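Local coordinates for 3-oxoacyl-[acyl-carrier-protein] synthase (PDB 2IX4) that catalyses the condensation steps of mitochondrial fatty acid synthesis, adding two carbons from malonyl-ACP to a growing acyl chain, at residues T6-V11 with G253-E258; T20-L25 with V380-L385; I89-C94 with G204-S209; G182-G187 with G420-S425. One frame throughout, in Å; residues are numbered along the deposited sequence. Where two conformers were deposited one is given.

Contact 1 of 4, residues T6-V11 with G253-E258; sequences TGLGMV and GVIVLE
Strands 6-11 and 253-258 run antiparallel, 170° between their directions and 4.6 Å apart at closest axis approach, with Gly9 facing Val254 as a hydrogen-bonded pair and Leu8 facing Ile255 as a non-hydrogen-bonded one. Val254 N gives Gly9 O a nearly straight bond of 2.8 Å, whereas the return bond from Gly9 N to Val254 O is bent and weak. Val256 N reaches Gly7 O, and Thr6 N bonds to Val256 O at 3.0 Å. On one face Leu8 CD2 touches Ile255 CG2 at 3.7 Å, under helix 364-378. Beyond the Thr6-Val256 bond, the side chains of Thr6 and Glu258 cross at about a right angle. Thr6 OG1, placed between its own N and carbonyl carbon (chi1 52°), donates to the anti lone pair of Glu258 OE2 at 2.7 Å. The same oxygen forms a salt bridge with Arg266, and OE1 accepts a bond from His262. An alanine in place of Glu258 would probably leave Thr6 OG1 without its acceptor and the Arg266 charge without this carboxylate. A buried carboxylate held by a hydroxyl, an arginine and a histidine is likely to stay ionised.

Contact 2 of 4, residues T20-L25 with V380-L385; sequences TTWRRL and VAPMTL
Val380 meets Trp22 through its backbone and side chain together. Its O lies in the plane of the indole, at the edge of the six-membered ring, 3.7 Å from Trp22 CH2, and Val380 CB stands 4.3 Å from Trp22 CZ2. This carbonyl is buried with no hydrogen-bonding partner in the model, so the ring-edge carbons, whose hydrogens are slightly positive, probably give it what weak compensation it has. Trp22 CG is anti to the backbone N (chi1 -176°), and the ring beyond it extends from helix 18-26 to the strand. Ala381, pointing away from the helix, pairs through its backbone with Lys405, which makes 380-381 one edge of a small two-stranded antiparallel sheet with 405-406. Strand 380-381 directly follows helix 364-378 of this thiolase-like fold, and Phe371 of that helix touches both Trp22 and Leu25, while the Trp22 ring also meets that of His378, their planes about 20° apart. Pro382 comes next and points toward helix 18-26: its CB rests 3.8 Å from Leu25 CD2, the two side chains crossing at a slant, and its CD approaches Trp22 CH2 more distantly at 4.4 Å. At Met383 the link turns polar. A water donates to Leu25 O at 2.6 Å and accepts from Met383 N at 2.9 Å, bridging the helix backbone to the loop. Met383 CE lies 4.4 Å from Leu25 O, beside this bridge.

Contact 3 of 4, residues I89-C94 with G204-S209; sequences IGYAVC and GGTESS
Tyr91 and Ala92, on successive positions of helix 87-102, carry the contact with residues 204-209. Tyr91 CB lies 3.6 Å from Thr206 OG1. With CG anti to its carbonyl carbon (chi1 -68°), the ring passes beside Glu207 and Ser208: Glu207 O stands in the ring plane at its edge, 3.6 Å from CD1, and Ser208 OG and CB both approach CE1 at 3.5 Å. Tyr91 OH bonds to Glu250 OE1 and Tyr67 OH, and Ser208 OG bonds to the same Glu250 oxygen, so that one carboxylate oxygen ties the phenol and the serine together. An alanine in place of Tyr91 would probably open a gap beside Ser208 and leave Glu250 OE1 and Tyr67 OH each without the phenol. Ala92 follows, its CB 3.9 Å from Thr206 CB and 4.0 Å from Thr206 CG2. Thr206 OG1, anti to its own N (chi1 -178°), bonds to Phe88 O in the preceding turn of the helix. Glu207 points away from the helix; its carboxylate touches the bound hexanoic acid and takes bonds from Gly362 N and Ile124 N. The axes of helix 89-94 and strand 204-207 lie 144° apart in direction and approach to 7.3 Å; helix 157-166 packs against Ile89, Ala92 and Val93, and Ser252 of neighbouring strand 251-259 touches both Tyr91 and Ala92.

Contact 4 of 4, residues G182-G187 with G420-S425; sequences GAHSIG and GGTNAS
Ala424 CB packs over one face of the His184 ring as a CH-pi contact, 3.8 Å from the ring centroid and 22° off the normal. It is displaced toward the rim, with NE2 the nearest ring atom at 3.5 Å. The same methyl touches Ala183 CB at 3.8 Å, so this one small side chain fills the close part of the contact, where helix 182-187 and strand 422-425 cross at 57°. With CG anti to its carbonyl carbon (chi1 -71°), His184 sends its ring out to the strand, and ND1 is held by Tyr277 OH. Toward Thr422 the contact thins to single atoms: His184 NE2 stands 3.3 Å from Thr422 OG1, and Asn423 O is 3.8 Å from NE2. Even this side is buried, bordered by the second subunit, whose Asn172 packs against His184 and bonds through its O to Thr422 OG1. Asn423 points away, its ND2 bonded to Asp282 and Ser280. Gly421 and Thr422 face Gly418 in a G1 beta bulge, and Gly418 and Phe419 belong to the hexanoic acid pocket. In the layered α-β-α-β-α thiolase-like fold the nucleophilic cysteine lies at the N-terminal end of a buried central helix, as predicted Cys179 does before helix 181-195.

How the contacts relate
From the N terminus, strand 6-11 pairs with 253-258 in contact 1, closing a loop of 241 residues; helix 20-25 joins 380-385 much later in contact 2. Contact 3, 89-94 with 204-209, lies wholly within both loops. Contact 4 starts inside all three and ends near the C terminus, crossing each of them; contacts 1 and 2 also cross. Contacts 1, 3 and 4 reach the same sheet: Gly253 O probably bonds to Gly205 N, Ile255 CD1 touches Ile186 CG2, and Gly204 packs on Ser185 and Ile186. Contact 2 reaches this group through Met10 SD against Thr21 CG2, and lies across the chain's centre from contact 4, about 23 Å between their centres.

Contact 1 of 4, residues T6-V11 with G253-E258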
loop_
_atom_site.group_PDB
_atom_site.type_symbol
_atom_site.label_atom_id
_atom_site.label_comp_id
_atom_site.label_asym_id
_atom_site.label_seq_id
_atom_site.Cartn_x
_atom_site.Cartn_y
_atom_site.Cartn_z
ATOM N N THR A 6 21.598 9.391 -1.023
ATOM C CA THR A 6 22.659 9.594 -2.012
ATOM C C THR A 6 22.148 10.057 -3.378
ATOM O O THR A 6 22.941 10.374 -4.262
ATOM C CB THR A 6 23.524 8.319 -2.191
ATOM O OG1 THR A 6 22.680 7.191 -2.451
ATOM C CG2 THR A 6 24.355 8.048 -0.949
ATOM N N GLY A 7 20.830 10.102 -3.546
ATOM C CA GLY A 7 20.238 10.541 -4.807
ATOM C C GLY A 7 18.855 11.125 -4.619
ATOM O O GLY A 7 18.067 10.611 -3.829
ATOM N N LEU A 8 18.573 12.205 -5.346
ATOM C CA LEU A 8 17.267 12.862 -5.298
ATOM C C LEU A 8 16.664 12.963 -6.698
ATOM O O LEU A 8 17.373 13.231 -7.672
ATOM C CB LEU A 8 17.381 14.262 -4.679
ATOM C CG LEU A 8 18.006 14.470 -3.291
ATOM C CD1 LEU A 8 18.125 15.952 -2.987
ATOM C CD2 LEU A 8 17.213 13.780 -2.197
ATOM N N GLY A 9 15.354 12.744 -6.793
ATOM C CA GLY A 9 14.657 12.827 -8.074
ATOM C C GLY A 9 13.206 13.208 -7.880
ATOM O O GLY A 9 12.554 12.721 -6.958
ATOM N N MET A 10 12.699 14.087 -8.741
ATOM C CA MET A 10 11.302 14.517 -8.631
ATOM C C MET A 10 10.733 15.102 -9.919
ATOM O O MET A 10 11.467 15.603 -10.777
ATOM C CB MET A 10 11.124 15.510 -7.467
ATOM C CG MET A 10 11.707 16.907 -7.708
ATOM S SD MET A 10 12.181 17.798 -6.212
ATOM C CE MET A 10 10.775 17.502 -5.147
ATOM N N VAL A 11 9.413 15.008 -10.035
ATOM C CA VAL A 11 8.651 15.694 -11.074
ATOM C C VAL A 11 7.415 16.281 -10.397
ATOM O O VAL A 11 6.607 15.552 -9.819
ATOM C CB VAL A 11 8.320 14.760 -12.292
ATOM C CG1 VAL A 11 7.692 13.439 -11.852
ATOM C CG2 VAL A 11 7.447 15.470 -13.318
ATOM N N GLY A 253 8.070 12.027 -6.027
ATOM C CA GLY A 253 9.352 12.249 -5.380
ATOM C C GLY A 253 9.986 10.900 -5.117
ATOM O O GLY A 253 9.344 9.997 -4.579
ATOM N N VAL A 254 11.237 10.750 -5.527
ATOM C CA VAL A 254 11.962 9.505 -5.326
ATOM C C VAL A 254 13.371 9.810 -4.822
ATOM O O VAL A 254 14.060 10.686 -5.359
ATOM C CB VAL A 254 12.013 8.650 -6.627
ATOM C CG1 VAL A 254 12.942 7.459 -6.460
ATOM C CG2 VAL A 254 10.613 8.174 -7.026
ATOM N N ILE A 255 13.781 9.096 -3.777
ATOM C CA ILE A 255 15.149 9.200 -3.268
ATOM C C ILE A 255 15.866 7.858 -3.305
ATOM O O ILE A 255 15.229 6.799 -3.311
ATOM C CB ILE A 255 15.208 9.783 -1.823
ATOM C CG1 ILE A 255 14.476 8.876 -0.826
ATOM C CG2 ILE A 255 14.650 11.197 -1.799
ATOM C CD1 ILE A 255 14.567 9.337 0.621
ATOM N N VAL A 256 17.195 7.914 -3.345
ATOM C CA VAL A 256 18.016 6.726 -3.179
ATOM C C VAL A 256 18.512 6.706 -1.738
ATOM O O VAL A 256 19.265 7.586 -1.314
ATOM C CB VAL A 256 19.202 6.679 -4.171
ATOM C CG1 VAL A 256 20.088 5.468 -3.897
ATOM C CG2 VAL A 256 18.696 6.642 -5.606
ATOM N N LEU A 257 18.042 5.719 -0.986
ATOM C CA LEU A 257 18.523 5.462 0.357
ATOM C C LEU A 257 19.565 4.360 0.281
ATOM O O LEU A 257 19.425 3.425 -0.510
ATOM C CB LEU A 257 17.374 5.004 1.249
ATOM C CG LEU A 257 16.248 5.984 1.571
ATOM C CD1 LEU A 257 15.015 5.218 2.003
ATOM C CD2 LEU A 257 16.685 6.975 2.651
ATOM N N GLU A 258 20.620 4.473 1.082
ATOM C CA GLU A 258 21.584 3.385 1.190
ATOM C C GLU A 258 22.335 3.358 2.509
ATOM O O GLU A 258 22.489 4.380 3.178
ATOM C CB GLU A 258 22.540 3.326 -0.018
ATOM C CG GLU A 258 23.573 4.407 -0.134
ATOM C CD GLU A 258 24.433 4.241 -1.386
ATOM O OE1 GLU A 258 25.317 3.354 -1.418
ATOM O OE2 GLU A 258 24.230 5.007 -2.348
#

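Contact 2 of 4, residues T20-L25 with V380-L385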
loop_
_atom_site.group_PDB
_atom_site.type_symbol
_atom_site.label_atom_id
_atom_site.label_comp_id
_atom_site.label_asym_id
_atom_site.label_seq_id
_atom_site.Cartn_x
_atom_site.Cartn_y
_atom_site.Cartn_z
ATOM N N THR A 20 15.039 22.394 -11.142
ATOM C CA THR A 20 13.943 23.278 -11.534
ATOM C C THR A 20 12.911 23.472 -10.415
ATOM O O THR A 20 12.493 24.599 -10.148
ATOM C CB THR A 20 13.265 22.788 -12.842
ATOM O OG1 THR A 20 14.236 22.765 -13.899
ATOM C CG2 THR A 20 12.120 23.712 -13.250
ATOM N N THR A 21 12.514 22.377 -9.770
ATOM C CA THR A 21 11.532 22.425 -8.680
ATOM C C THR A 21 12.028 23.278 -7.506
ATOM O O THR A 21 11.338 24.201 -7.074
ATOM C CB THR A 21 11.151 21.003 -8.196
ATOM O OG1 THR A 21 10.455 20.316 -9.241
ATOM C CG2 THR A 21 10.257 21.055 -6.952
ATOM N N TRP A 22 13.228 22.967 -7.016
ATOM C CA TRP A 22 13.841 23.687 -5.896
ATOM C C TRP A 22 14.074 25.179 -6.174
ATOM O O TRP A 22 13.819 26.014 -5.302
ATOM C CB TRP A 22 15.155 23.012 -5.478
ATOM C CG TRP A 22 15.808 23.628 -4.269
ATOM C CD1 TRP A 22 16.958 24.362 -4.247
ATOM C CD2 TRP A 22 15.347 23.562 -2.913
ATOM N NE1 TRP A 22 17.244 24.754 -2.962
ATOM C CE2 TRP A 22 16.271 24.279 -2.124
ATOM C CE3 TRP A 22 14.242 22.964 -2.289
ATOM C CZ2 TRP A 22 16.127 24.413 -0.737
ATOM C CZ3 TRP A 22 14.097 23.100 -0.912
ATOM C CH2 TRP A 22 15.037 23.819 -0.152
ATOM N N ARG A 23 14.552 25.503 -7.376
ATOM C CA ARG A 23 14.803 26.895 -7.758
ATOM C C ARG A 23 13.512 27.709 -7.722
ATOM O O ARG A 23 13.466 28.783 -7.125
ATOM C CB ARG A 23 15.427 26.986 -9.153
ATOM C CG ARG A 23 16.342 28.191 -9.337
ATOM C CD ARG A 23 16.033 29.008 -10.596
ATOM N NE ARG A 23 15.691 28.198 -11.767
ATOM C CZ ARG A 23 14.551 28.297 -12.448
ATOM N NH1 ARG A 23 13.625 29.183 -12.093
ATOM N NH2 ARG A 23 14.339 27.514 -13.498
ATOM N N ARG A 24 12.468 27.180 -8.357
ATOM C CA ARG A 24 11.172 27.852 -8.419
ATOM C C ARG A 24 10.475 27.926 -7.059
ATOM O O ARG A 24 9.794 28.911 -6.759
ATOM C CB ARG A 24 10.278 27.181 -9.467
ATOM C CG ARG A 24 10.732 27.448 -10.908
ATOM C CD ARG A 24 9.792 26.848 -11.946
ATOM N NE ARG A 24 8.397 27.231 -11.727
ATOM C CZ ARG A 24 7.365 26.793 -12.447
ATOM N NH1 ARG A 24 7.555 25.949 -13.457
ATOM N NH2 ARG A 24 6.135 27.202 -12.157
ATOM N N LEU A 25 10.667 26.895 -6.237
ATOM C CA LEU A 25 10.123 26.869 -4.877
ATOM C C LEU A 25 10.711 27.997 -4.031
ATOM O O LEU A 25 9.973 28.744 -3.384
ATOM C CB LEU A 25 10.390 25.515 -4.203
ATOM C CG LEU A 25 9.885 25.334 -2.764
ATOM C CD1 LEU A 25 8.370 25.138 -2.727
ATOM C CD2 LEU A 25 10.592 24.170 -2.084
ATOM N N VAL A 380 18.868 26.599 3.244
ATOM C CA VAL A 380 17.767 27.498 2.894
ATOM C C VAL A 380 16.465 26.803 3.267
ATOM O O VAL A 380 16.228 25.665 2.866
ATOM C CB VAL A 380 17.725 27.836 1.372
ATOM C CG1 VAL A 380 16.708 28.943 1.093
ATOM C CG2 VAL A 380 19.089 28.255 0.856
ATOM N N ALA A 381 15.631 27.481 4.047
ATOM C CA ALA A 381 14.316 26.955 4.389
ATOM C C ALA A 381 13.263 27.638 3.519
ATOM O O ALA A 381 13.234 28.868 3.439
ATOM C CB ALA A 381 14.025 27.164 5.868
ATOM N N PRO A 382 12.405 26.844 2.848
ATOM C CA PRO A 382 11.418 27.409 1.922
ATOM C C PRO A 382 10.275 28.151 2.617
ATOM O O PRO A 382 9.957 27.869 3.777
ATOM C CB PRO A 382 10.890 26.180 1.177
ATOM C CG PRO A 382 11.101 25.052 2.114
ATOM C CD PRO A 382 12.333 25.373 2.908
ATOM N N MET A 383 9.670 29.088 1.896
ATOM C CA MET A 383 8.563 29.895 2.407
ATOM C C MET A 383 7.225 29.162 2.357
ATOM O O MET A 383 7.071 28.183 1.624
ATOM C CB MET A 383 8.449 31.195 1.601
ATOM C CG MET A 383 7.979 31.013 0.159
ATOM S SD MET A 383 7.987 32.535 -0.796
ATOM C CE MET A 383 9.709 32.639 -1.272
ATOM N N THR A 384 6.267 29.645 3.147
ATOM C CA THR A 384 4.857 29.318 2.958
ATOM C C THR A 384 4.258 30.450 2.132
ATOM O O THR A 384 4.407 31.620 2.485
ATOM C CB THR A 384 4.082 29.240 4.296
ATOM O OG1 THR A 384 4.828 28.485 5.252
ATOM C CG2 THR A 384 2.720 28.591 4.099
ATOM N N LEU A 385 3.591 30.107 1.036
ATOM C CA LEU A 385 2.935 31.107 0.203
ATOM C C LEU A 385 1.569 31.491 0.765
ATOM O O LEU A 385 0.916 30.688 1.435
ATOM C CB LEU A 385 2.790 30.613 -1.241
ATOM C CG LEU A 385 4.031 30.567 -2.140
ATOM C CD1 LEU A 385 3.685 29.933 -3.477
ATOM C CD2 LEU A 385 4.621 31.954 -2.359
HETATM O O HOH W 1 10.443 29.048 -0.857
#

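Contact 3 of 4, residues I89-C94 with G204-S209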
loop_
_atom_site.group_PDB
_atom_site.type_symbol
_atom_site.label_atom_id
_atom_site.label_comp_id
_atom_site.label_asym_id
_atom_site.label_seq_id
_atom_site.Cartn_x
_atom_site.Cartn_y
_atom_site.Cartn_z
ATOM N N ILE A 89 2.733 5.840 -12.752
ATOM C CA ILE A 89 3.886 4.972 -13.000
ATOM C C ILE A 89 5.002 5.721 -13.747
ATOM O O ILE A 89 6.179 5.605 -13.395
ATOM C CB ILE A 89 3.488 3.668 -13.744
ATOM C CG1 ILE A 89 2.513 2.844 -12.895
ATOM C CG2 ILE A 89 4.730 2.834 -14.094
ATOM C CD1 ILE A 89 1.771 1.751 -13.658
ATOM N N GLY A 90 4.622 6.494 -14.763
ATOM C CA GLY A 90 5.576 7.283 -15.546
ATOM C C GLY A 90 6.292 8.356 -14.741
ATOM O O GLY A 90 7.488 8.595 -14.941
ATOM N N TYR A 91 5.560 9.004 -13.834
ATOM C CA TYR A 91 6.139 10.014 -12.943
ATOM C C TYR A 91 7.224 9.409 -12.055
ATOM O O TYR A 91 8.305 9.984 -11.906
ATOM C CB TYR A 91 5.064 10.664 -12.061
ATOM C CG TYR A 91 4.051 11.533 -12.779
ATOM C CD1 TYR A 91 2.857 11.883 -12.153
ATOM C CD2 TYR A 91 4.274 11.999 -14.078
ATOM C CE1 TYR A 91 1.921 12.677 -12.788
ATOM C CE2 TYR A 91 3.334 12.792 -14.729
ATOM C CZ TYR A 91 2.159 13.125 -14.075
ATOM O OH TYR A 91 1.217 13.906 -14.697
ATOM N N ALA A 92 6.923 8.245 -11.482
ATOM C CA ALA A 92 7.832 7.545 -10.583
ATOM C C ALA A 92 9.086 7.085 -11.310
ATOM O O ALA A 92 10.186 7.224 -10.787
ATOM C CB ALA A 92 7.132 6.364 -9.932
ATOM N N VAL A 93 8.917 6.545 -12.513
ATOM C CA VAL A 93 10.053 6.084 -13.310
ATOM C C VAL A 93 10.946 7.268 -13.679
ATOM O O VAL A 93 12.168 7.185 -13.566
ATOM C CB VAL A 93 9.604 5.282 -14.562
ATOM C CG1 VAL A 93 10.796 4.959 -15.471
ATOM C CG2 VAL A 93 8.905 3.996 -14.141
ATOM N N CYS A 94 10.323 8.369 -14.098
ATOM C CA CYS A 94 11.035 9.613 -14.408
ATOM C C CYS A 94 11.867 10.095 -13.214
ATOM O O CYS A 94 13.062 10.371 -13.349
ATOM C CB CYS A 94 10.043 10.700 -14.841
ATOM S SG CYS A 94 10.793 12.294 -15.220
ATOM N N GLY A 204 9.944 6.274 -2.408
ATOM C CA GLY A 204 9.207 7.524 -2.505
ATOM C C GLY A 204 7.721 7.362 -2.748
ATOM O O GLY A 204 7.094 6.409 -2.282
ATOM N N GLY A 205 7.159 8.309 -3.487
ATOM C CA GLY A 205 5.724 8.356 -3.713
ATOM C C GLY A 205 5.394 8.931 -5.070
ATOM O O GLY A 205 6.186 9.675 -5.655
ATOM N N THR A 206 4.221 8.574 -5.576
ATOM C CA THR A 206 3.751 9.087 -6.854
ATOM C C THR A 206 2.233 9.217 -6.855
ATOM O O THR A 206 1.539 8.480 -6.154
ATOM C CB THR A 206 4.237 8.227 -8.051
ATOM O OG1 THR A 206 3.787 8.816 -9.276
ATOM C CG2 THR A 206 3.732 6.782 -7.954
ATOM N N GLU A 207 1.731 10.173 -7.628
ATOM C CA GLU A 207 0.294 10.371 -7.764
ATOM C C GLU A 207 -0.027 11.161 -9.017
ATOM O O GLU A 207 0.631 12.152 -9.331
ATOM C CB GLU A 207 -0.293 11.087 -6.547
ATOM C CG GLU A 207 -1.785 10.816 -6.336
ATOM C CD GLU A 207 -2.036 9.510 -5.608
ATOM O OE1 GLU A 207 -1.741 9.446 -4.399
ATOM O OE2 GLU A 207 -2.529 8.548 -6.238
ATOM N N SER A 208 -1.040 10.698 -9.736
ATOM C CA SER A 208 -1.588 11.431 -10.860
ATOM C C SER A 208 -3.087 11.256 -10.811
ATOM O O SER A 208 -3.659 10.431 -11.524
ATOM C CB SER A 208 -1.031 10.912 -12.176
ATOM O OG SER A 208 -1.421 11.771 -13.230
ATOM N N SER A 209 -3.718 12.034 -9.944
ATOM C CA SER A 209 -5.130 11.864 -9.664
ATOM C C SER A 209 -5.931 13.140 -9.937
ATOM O O SER A 209 -6.911 13.420 -9.249
ATOM C CB SER A 209 -5.314 11.390 -8.218
ATOM O OG SER A 209 -6.488 10.607 -8.091
#

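Contact 4 of 4, residues G182-G187 with G420-S425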
loop_
_atom_site.group_PDB
_atom_site.type_symbol
_atom_site.label_atom_id
_atom_site.label_comp_id
_atom_site.label_asym_id
_atom_site.label_seq_id
_atom_site.Cartn_x
_atom_site.Cartn_y
_atom_site.Cartn_z
ATOM N N GLY A 182 3.976 8.500 0.565
ATOM C CA GLY A 182 5.379 8.759 0.228
ATOM C C GLY A 182 6.307 8.720 1.429
ATOM O O GLY A 182 7.481 8.378 1.302
ATOM N N ALA A 183 5.778 9.061 2.602
ATOM C CA ALA A 183 6.573 9.073 3.827
ATOM C C ALA A 183 6.802 7.656 4.352
ATOM O O ALA A 183 7.945 7.269 4.617
ATOM C CB ALA A 183 5.919 9.951 4.888
ATOM N N HIS A 184 5.720 6.888 4.486
ATOM C CA HIS A 184 5.804 5.490 4.908
ATOM C C HIS A 184 6.629 4.632 3.950
ATOM O O HIS A 184 7.338 3.731 4.388
ATOM C CB HIS A 184 4.413 4.880 5.080
ATOM C CG HIS A 184 3.665 5.400 6.268
ATOM N ND1 HIS A 184 3.837 4.892 7.538
ATOM C CD2 HIS A 184 2.728 6.371 6.377
ATOM C CE1 HIS A 184 3.040 5.531 8.378
ATOM N NE2 HIS A 184 2.353 6.429 7.697
ATOM N N SER A 185 6.540 4.906 2.648
ATOM C CA SER A 185 7.315 4.152 1.663
ATOM C C SER A 185 8.814 4.339 1.892
ATOM O O SER A 185 9.583 3.374 1.854
ATOM C CB SER A 185 6.930 4.547 0.233
ATOM O OG SER A 185 5.694 3.962 -0.155
ATOM N N ILE A 186 9.213 5.585 2.136
ATOM C CA ILE A 186 10.598 5.934 2.452
ATOM C C ILE A 186 11.007 5.333 3.803
ATOM O O ILE A 186 12.088 4.757 3.937
ATOM C CB ILE A 186 10.804 7.478 2.443
ATOM C CG1 ILE A 186 10.862 7.996 1.001
ATOM C CG2 ILE A 186 12.075 7.878 3.205
ATOM C CD1 ILE A 186 10.647 9.499 0.854
ATOM N N GLY A 187 10.124 5.459 4.789
ATOM C CA GLY A 187 10.379 4.942 6.127
ATOM C C GLY A 187 10.526 3.433 6.182
ATOM O O GLY A 187 11.437 2.920 6.835
ATOM N N GLY A 420 -7.849 8.143 7.521
ATOM C CA GLY A 420 -7.747 6.972 8.381
ATOM C C GLY A 420 -6.977 7.286 9.648
ATOM O O GLY A 420 -6.861 6.440 10.536
ATOM N N GLY A 421 -6.455 8.509 9.726
ATOM C CA GLY A 421 -5.692 8.965 10.883
ATOM C C GLY A 421 -4.288 8.394 10.922
ATOM O O GLY A 421 -3.741 8.169 11.998
ATOM N N THR A 422 -3.710 8.165 9.745
ATOM C CA THR A 422 -2.374 7.594 9.622
ATOM C C THR A 422 -1.320 8.700 9.554
ATOM O O THR A 422 -1.388 9.576 8.691
ATOM C CB THR A 422 -2.267 6.627 8.400
ATOM O OG1 THR A 422 -0.911 6.187 8.242
ATOM C CG2 THR A 422 -2.738 7.296 7.099
ATOM N N ASN A 423 -0.358 8.656 10.474
ATOM C CA ASN A 423 0.650 9.711 10.604
ATOM C C ASN A 423 2.067 9.201 10.476
ATOM O O ASN A 423 2.412 8.158 11.027
ATOM C CB ASN A 423 0.514 10.425 11.948
ATOM C CG ASN A 423 -0.877 10.946 12.185
ATOM O OD1 ASN A 423 -1.432 11.659 11.350
ATOM N ND2 ASN A 423 -1.454 10.597 13.328
ATOM N N ALA A 424 2.885 9.957 9.754
ATOM C CA ALA A 424 4.313 9.695 9.675
ATOM C C ALA A 424 5.095 10.990 9.847
ATOM O O ALA A 424 4.639 12.066 9.451
ATOM C CB ALA A 424 4.666 9.030 8.357
ATOM N N SER A 425 6.268 10.875 10.458
ATOM C CA SER A 425 7.177 11.995 10.604
ATOM C C SER A 425 8.587 11.510 10.287
ATOM O O SER A 425 9.090 10.589 10.930
ATOM C CB SER A 425 7.093 12.565 12.019
ATOM O OG SER A 425 7.549 13.902 12.058
#